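Local coordinates for restriction endonuclease Hpy99I (Helicobacter pylori, PDB 3GOX) that cleaves double-stranded DNA at a specific pseudopalindromic target sequence as a type II restriction endonuclease of the beta-beta-alpha-Me family, binding zinc through cysteine clusters, at the interface of chains A and B. Residues are numbered along the deposited sequence; one frame, centred on the assembly and turned at random. Chains: chain A/B, Restriction endonuclease Hpy99I.

Contacts 1 and 2 are neighbouring halves of one patch. All distances here run between the centres of C-alpha atoms. Contacts 1 and 2 are about 6 Å apart and share A:Ile148, A:Thr152 and B:Ile77. Contact 4 lies about 22 Å from contact 1, where helix 185-197 of chain B meets the metal-binding region of chain A. Contact 3 is about 46 Å from contact 1 and 30 Å from contact 4. It has the chains exchanged: strand 146-148 and residue 48 serve both contact 1 and contact 3, so each end of the two-fold assembly should carry both. The subunits meet at both ends and near the sodium site, which probably marks the active site.

Contact 1: the interface of chains A and B. Residues chain A 147-148, 152; chain B 17, 32, 48, 77-78, 82.
The imidazole of B:His82 is sandwiched by its own chain while its NE2 reaches A:Thr152. B:Ile48 CG2 covers one face, 3.6 Å above the ring plane and over its centre. The carbonyl O of B:Cys78 covers the opposite face at 3.4 Å. In this beta-beta-alpha-Me endonuclease B:Cys78 is also a ligand of a structural zinc, and B:Phe17, B:Val32 and B:Ile48 belong to the SH3-like region. The patch joins these parts of chain B to strand 146-148 and the following loop of chain A. A:Thr152 OG1 and B:His82 NE2 form a hydrogen bond of 2.9 Å; which of them donates is not settled. The same hydroxyl accepts the backbone N-H of A:Ile148, with A:Ile148 N 2.8 Å from OG1 and an almost straight bond, 170° at H. OG1 sits between the backbone N and the carbonyl carbon of its own residue (chi1 62°), which sends the methyl CG2 toward B:Ile77. There A:Thr152 CG2 lies 3.8 Å from B:Ile77 CG2. A:Ile148 meets B:Phe17 from the opposite direction, its CD1 3.8 Å from ring atom CE1. Its CG2 branch touches CZ of the same ring. B:Ile48 CD1 comes in at about a right angle, 4.0 Å from A:Ile148 CG1. The A:Ile148 side chain also slides past B:His82, with CD1 near CD2 of the imidazole.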
# COMPACT_ATOMS: atom_id res chain seq x y z
N SER A 147 -7.73 15.80 -5.81
CA SER A 147 -8.86 14.95 -5.45
C SER A 147 -9.97 15.77 -4.81
O SER A 147 -9.79 16.94 -4.50
CB SER A 147 -8.42 13.83 -4.50
OG SER A 147 -7.94 14.34 -3.27
N ILE A 148 -11.14 15.15 -4.68
CA ILE A 148 -12.29 15.70 -3.96
C ILE A 148 -12.38 14.92 -2.65
O ILE A 148 -12.53 13.69 -2.66
CB ILE A 148 -13.61 15.54 -4.75
CG1 ILE A 148 -13.54 16.22 -6.11
CG2 ILE A 148 -14.79 16.09 -3.95
CD1 ILE A 148 -14.65 15.77 -7.03
N THR A 152 -13.10 11.31 -4.28
CA THR A 152 -12.08 10.67 -5.16
C THR A 152 -10.75 10.33 -4.47
O THR A 152 -9.87 9.71 -5.10
CB THR A 152 -11.82 11.44 -6.45
OG1 THR A 152 -11.33 12.74 -6.15
CG2 THR A 152 -13.11 11.56 -7.29
N PHE B 17 -20.45 21.60 -7.09
CA PHE B 17 -19.87 20.85 -8.20
C PHE B 17 -20.80 20.77 -9.40
O PHE B 17 -22.02 20.69 -9.24
CB PHE B 17 -19.49 19.44 -7.75
CG PHE B 17 -18.30 19.43 -6.85
CD1 PHE B 17 -17.02 19.30 -7.36
CD2 PHE B 17 -18.47 19.57 -5.50
CE1 PHE B 17 -15.91 19.32 -6.49
CE2 PHE B 17 -17.39 19.59 -4.64
CZ PHE B 17 -16.10 19.48 -5.14
N VAL B 32 -15.88 17.00 -14.41
CA VAL B 32 -16.30 17.59 -13.14
C VAL B 32 -15.47 18.82 -12.81
O VAL B 32 -14.25 18.82 -12.93
CB VAL B 32 -16.19 16.58 -12.01
CG1 VAL B 32 -16.59 17.22 -10.68
CG2 VAL B 32 -17.09 15.35 -12.32
N ILE B 48 -11.21 19.93 -12.66
CA ILE B 48 -10.21 19.37 -11.76
C ILE B 48 -9.19 18.48 -12.49
O ILE B 48 -8.00 18.52 -12.20
CB ILE B 48 -10.87 18.60 -10.59
CG1 ILE B 48 -11.75 19.53 -9.76
CG2 ILE B 48 -9.81 17.90 -9.74
CD1 ILE B 48 -12.89 18.79 -9.06
N ILE B 77 -16.66 9.13 -10.42
CA ILE B 77 -15.73 10.17 -10.87
C ILE B 77 -14.31 9.64 -10.79
O ILE B 77 -13.87 9.22 -9.72
CB ILE B 77 -15.86 11.44 -10.01
CG1 ILE B 77 -17.30 11.97 -10.03
CG2 ILE B 77 -14.88 12.50 -10.47
CD1 ILE B 77 -17.60 13.07 -9.03
N CYS B 78 -13.61 9.60 -11.92
CA CYS B 78 -12.22 9.11 -11.93
C CYS B 78 -11.30 10.02 -11.13
O CYS B 78 -11.41 11.24 -11.21
CB CYS B 78 -11.74 9.02 -13.36
SG CYS B 78 -9.98 8.54 -13.53
N HIS B 82 -10.97 13.01 -13.47
CA HIS B 82 -12.16 13.65 -12.87
C HIS B 82 -13.27 13.89 -13.89
O HIS B 82 -13.89 14.94 -13.92
CB HIS B 82 -11.76 14.91 -12.09
CG HIS B 82 -11.19 14.60 -10.74
ND1 HIS B 82 -9.87 14.26 -10.54
CD2 HIS B 82 -11.80 14.51 -9.53
CE1 HIS B 82 -9.69 14.00 -9.25
NE2 HIS B 82 -10.85 14.13 -8.63

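Contact 2: the interface of chains A and B. Residues chain A 148, 151-152; chain B 66-67, 69, 77.
A:Val151 buries the most surface in this patch, and both of its methyls are turned onto chain B. The contact is a seam of the two-fold symmetric assembly between the loop after strand 146-148 of chain A and the 3-10 helix 66-68 with strand 75-77 of chain B. The groups that touch are mostly apolar. CG1 of A:Val151 points away from its backbone N (chi1 176°) and reaches the carbonyl O of B:Ile66 at 3.7 Å. A:Val151 CG2 comes to CD1 and CE1 of B:Tyr67 obliquely, from the side of the ring that B:Ile66 CG1 covers, and is 3.8 Å from B:Tyr67 CE1. The cover by B:Ile66 CG1 should steady this ring. A:Val151 CG2 also lies 3.8 Å from B:Ile66 CD1. The valine crosses both partners at about a right angle. B:Ile66 holds CG1 between its own backbone N and carbonyl carbon (chi1 59°). B:Ile66 CD1 thereby touches two neighbouring methyls of chain A, A:Val151 CG2 and A:Ile148 CG2, the latter 3.7 Å away. B:Ile77 closes the patch at the A:Thr152 end. The CG1-CD1 branch of B:Ile77 runs toward A:Val151, its CD1 4.4 Å from A:Val151 CG1, a loose approach. The carbonyl beside A:Val151 is engaged within its own chain: B:Thr69 OG1 donates to B:Ile66 O at 2.8 Å, tilted 29° from the carbonyl plane.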
# COMPACT_ATOMS: atom_id res chain seq x y z
N ILE A 148 -11.14 15.15 -4.68
CA ILE A 148 -12.29 15.70 -3.96
C ILE A 148 -12.38 14.92 -2.65
O ILE A 148 -12.53 13.69 -2.66
CB ILE A 148 -13.61 15.54 -4.75
CG1 ILE A 148 -13.54 16.22 -6.11
CG2 ILE A 148 -14.79 16.09 -3.95
CD1 ILE A 148 -14.65 15.77 -7.03
N VAL A 151 -14.45 11.75 -1.65
CA VAL A 151 -15.12 11.30 -2.86
C VAL A 151 -14.16 10.62 -3.85
O VAL A 151 -14.41 9.47 -4.24
CB VAL A 151 -15.88 12.45 -3.54
CG1 VAL A 151 -16.53 12.03 -4.86
CG2 VAL A 151 -16.96 12.98 -2.61
N THR A 152 -13.10 11.31 -4.28
CA THR A 152 -12.08 10.67 -5.16
C THR A 152 -10.75 10.33 -4.47
O THR A 152 -9.87 9.71 -5.10
CB THR A 152 -11.82 11.44 -6.45
OG1 THR A 152 -11.33 12.74 -6.15
CG2 THR A 152 -13.11 11.56 -7.29
N ILE B 66 -22.06 14.96 -5.82
CA ILE B 66 -20.84 14.15 -5.77
C ILE B 66 -20.95 12.99 -4.81
O ILE B 66 -20.22 11.99 -4.95
CB ILE B 66 -19.58 14.99 -5.39
CG1 ILE B 66 -19.74 15.67 -4.03
CG2 ILE B 66 -19.29 15.97 -6.52
CD1 ILE B 66 -18.46 16.36 -3.47
N TYR B 67 -21.85 13.09 -3.84
CA TYR B 67 -22.01 12.02 -2.85
C TYR B 67 -22.84 10.86 -3.36
O TYR B 67 -22.95 9.83 -2.67
CB TYR B 67 -22.55 12.59 -1.54
CG TYR B 67 -21.61 13.63 -0.96
CD1 TYR B 67 -20.31 13.31 -0.61
CD2 TYR B 67 -22.02 14.94 -0.76
CE1 TYR B 67 -19.45 14.27 -0.09
CE2 TYR B 67 -21.17 15.89 -0.23
CZ TYR B 67 -19.88 15.55 0.10
OH TYR B 67 -19.03 16.51 0.63
N THR B 69 -22.12 9.23 -6.18
CA THR B 69 -21.22 8.67 -7.17
C THR B 69 -20.29 7.68 -6.46
O THR B 69 -20.09 7.77 -5.24
CB THR B 69 -20.37 9.74 -7.92
OG1 THR B 69 -19.41 10.33 -7.04
CG2 THR B 69 -21.25 10.84 -8.53
N ILE B 77 -16.66 9.13 -10.42
CA ILE B 77 -15.73 10.17 -10.87
C ILE B 77 -14.31 9.64 -10.79
O ILE B 77 -13.87 9.22 -9.72
CB ILE B 77 -15.86 11.44 -10.01
CG1 ILE B 77 -17.30 11.97 -10.03
CG2 ILE B 77 -14.88 12.50 -10.47
CD1 ILE B 77 -17.60 13.07 -9.03

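Contact 3: the interface of chains A and B. Residues chain A 48-51; chain B 146.
B:Arg146 lays the edge of its guanidinium against two backbone carbonyls of chain A. In this beta-beta-alpha-Me endonuclease, an arginine of strand 146-148 of one subunit docks on a turn of the SH3-like region of the other. B:Arg146 NE donates to A:Ile48 O at 2.8 Å, approaching nearly along the C=O axis. The bond is fairly straight. B:Arg146 NH2 donates to A:Gly49 O at 2.9 Å. Both acceptors lie in the guanidinium plane, but the donor stands well above the carbonyl plane of A:Gly49, 60° out of it. NH2 also makes a weak bond to A:Ile48 O. A:Asn51 caps one face of the guanidinium of B:Arg146, with its CB 3.6 Å above the plane and over the centre. The amide is stacked as well, its plane only 12° from that of the guanidinium. A:Asn51 OD1 lies nearer the aliphatic part, 3.8 Å from B:Arg146 CD. The amide is carried there by a CG that points away from the backbone N. The residue has a left-handed backbone conformation, which follows the turn at A:Gly49 and A:Leu50. That turn holds the two carbonyls on the arginine's side. The arginine chain bends at chi3 (-66°) to bring its edge to them. Closer to its backbone, B:Arg146 CB passes A:Ile48 CG2 at 4.1 Å, the side chains running in opposite directions.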
# COMPACT_ATOMS: atom_id res chain seq x y z
N ILE A 48 15.10 -17.40 12.30
CA ILE A 48 14.87 -16.36 11.30
C ILE A 48 14.60 -14.98 11.93
O ILE A 48 15.11 -13.97 11.43
CB ILE A 48 13.73 -16.75 10.34
CG1 ILE A 48 14.11 -18.03 9.60
CG2 ILE A 48 13.40 -15.60 9.37
CD1 ILE A 48 12.93 -18.76 9.00
N GLY A 49 13.88 -14.93 13.05
CA GLY A 49 13.58 -13.64 13.69
C GLY A 49 14.81 -12.87 14.11
O GLY A 49 14.93 -11.66 13.86
N LEU A 50 15.74 -13.56 14.76
CA LEU A 50 16.95 -12.91 15.26
C LEU A 50 18.14 -13.07 14.31
O LEU A 50 19.20 -12.50 14.54
CB LEU A 50 17.28 -13.44 16.66
CG LEU A 50 16.24 -13.04 17.72
CD1 LEU A 50 16.74 -13.44 19.10
CD2 LEU A 50 15.85 -11.56 17.68
N ASN A 51 17.95 -13.84 13.23
CA ASN A 51 19.00 -14.09 12.24
C ASN A 51 20.22 -14.71 12.90
O ASN A 51 21.35 -14.30 12.61
CB ASN A 51 19.40 -12.82 11.47
CG ASN A 51 20.07 -13.13 10.14
OD1 ASN A 51 19.72 -14.09 9.45
ND2 ASN A 51 21.04 -12.29 9.76
N ARG B 146 13.22 -10.11 6.45
CA ARG B 146 13.36 -11.54 6.17
C ARG B 146 11.95 -12.15 6.14
O ARG B 146 11.04 -11.70 6.84
CB ARG B 146 14.21 -12.19 7.26
CG ARG B 146 15.67 -11.81 7.19
CD ARG B 146 16.50 -12.56 8.20
NE ARG B 146 16.15 -12.18 9.57
CZ ARG B 146 16.55 -11.07 10.18
NH1 ARG B 146 17.32 -10.19 9.56
NH2 ARG B 146 16.14 -10.83 11.41

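Contact 4: the interface of chains A and B. Residues chain A 142, 158, 167-168, 170, 178; chain B 191, 194.
The phenol oxygen of B:Tyr194 is gripped by two groups of chain A. It donates to the A:Asp158 carboxylate, with B:Tyr194 OH 2.6 Å from A:Asp158 OD2, and uses the anti lone pair of that oxygen. It accepts the backbone N-H of A:Glu168, with A:Glu168 N 3.1 Å from B:Tyr194 OH. In this beta-beta-alpha-Me endonuclease A:Asp158 is a ligand of the sodium ion, so helix 185-197 of one subunit may brace the metal site of the other. The sodium may stand in for a catalytic metal. The carboxylate is nearly coplanar with the phenol ring, the planes 17° apart. A:Arg167 holds the same carboxylate side-on. A:Arg167 NE donates to A:Asp158 OD2 at 2.8 Å, from above the carboxylate plane, while NH2 donates to OD1 on its syn lone pair. OD2 therefore receives both the tyrosine and the arginine, which should limit the rotation of the carboxylate. The tyrosine is swung out of its helix with CG anti to the backbone N (chi1 171°). A:Ile142 CD1 sits over one face of the B:Tyr194 ring, 3.9 Å from the centroid. A:Glu168 slides past the ring, with A:Glu168 CD 3.6 Å from B:Tyr194 CE1. A:Ile170 CG2 lies beside the hydroxyl. One turn back, B:Val191 packs with both methyls: B:Val191 CG1 is tight against A:Leu178 CD2 at 3.4 Å, and B:Val191 CG2 is 3.6 Å from A:Ile142 CG2.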
# COMPACT_ATOMS: atom_id res chain seq x y z
N ILE A 142 2.33 15.12 -1.03
CA ILE A 142 3.35 14.14 -1.36
C ILE A 142 3.23 13.74 -2.83
O ILE A 142 4.08 14.10 -3.64
CB ILE A 142 3.31 12.92 -0.42
CG1 ILE A 142 3.55 13.37 1.03
CG2 ILE A 142 4.37 11.87 -0.85
CD1 ILE A 142 3.49 12.27 2.05
N ASP A 158 -1.74 12.22 9.22
CA ASP A 158 -0.46 11.53 9.38
C ASP A 158 0.29 12.09 10.60
O ASP A 158 0.17 13.26 10.93
CB ASP A 158 0.35 11.67 8.09
CG ASP A 158 1.72 11.10 8.18
OD1 ASP A 158 1.90 9.97 8.73
OD2 ASP A 158 2.64 11.76 7.65
N ARG A 167 2.13 15.38 11.49
CA ARG A 167 2.79 15.84 10.27
C ARG A 167 1.73 16.62 9.50
O ARG A 167 1.31 17.66 9.98
CB ARG A 167 3.43 14.66 9.53
CG ARG A 167 4.51 13.99 10.39
CD ARG A 167 5.52 13.18 9.60
NE ARG A 167 4.97 11.88 9.22
CZ ARG A 167 5.46 10.69 9.55
NH1 ARG A 167 6.58 10.57 10.25
NH2 ARG A 167 4.83 9.60 9.15
N GLU A 168 1.27 16.12 8.35
CA GLU A 168 0.26 16.83 7.55
C GLU A 168 -0.91 15.93 7.19
O GLU A 168 -0.85 14.69 7.35
CB GLU A 168 0.88 17.41 6.27
CG GLU A 168 1.98 18.42 6.56
CD GLU A 168 2.78 18.87 5.34
OE1 GLU A 168 2.27 18.79 4.20
OE2 GLU A 168 3.92 19.35 5.54
N ILE A 170 -2.63 14.11 4.45
CA ILE A 170 -2.16 13.49 3.21
C ILE A 170 -3.19 12.44 2.79
O ILE A 170 -4.06 12.03 3.58
CB ILE A 170 -0.74 12.84 3.36
CG1 ILE A 170 -0.73 11.72 4.40
CG2 ILE A 170 0.33 13.91 3.69
CD1 ILE A 170 0.63 10.99 4.49
N LEU A 178 4.01 5.27 3.05
CA LEU A 178 5.02 5.60 4.06
C LEU A 178 5.26 4.40 4.96
O LEU A 178 6.41 4.08 5.29
CB LEU A 178 4.56 6.78 4.94
CG LEU A 178 4.33 8.13 4.26
CD1 LEU A 178 3.93 9.20 5.26
CD2 LEU A 178 5.52 8.55 3.50
N VAL B 191 8.86 12.39 -0.43
CA VAL B 191 8.61 11.67 0.81
C VAL B 191 9.74 11.91 1.81
O VAL B 191 9.49 12.15 2.99
CB VAL B 191 8.46 10.15 0.57
CG1 VAL B 191 8.34 9.41 1.89
CG2 VAL B 191 7.25 9.84 -0.31
N TYR B 194 9.65 15.44 3.29
CA TYR B 194 8.48 15.53 4.16
C TYR B 194 8.75 14.90 5.53
O TYR B 194 8.47 15.50 6.56
CB TYR B 194 7.31 14.85 3.45
CG TYR B 194 6.05 14.65 4.26
CD1 TYR B 194 5.06 15.62 4.29
CD2 TYR B 194 5.82 13.48 4.94
CE1 TYR B 194 3.89 15.42 5.01
CE2 TYR B 194 4.66 13.27 5.67
CZ TYR B 194 3.70 14.26 5.70
OH TYR B 194 2.54 14.07 6.41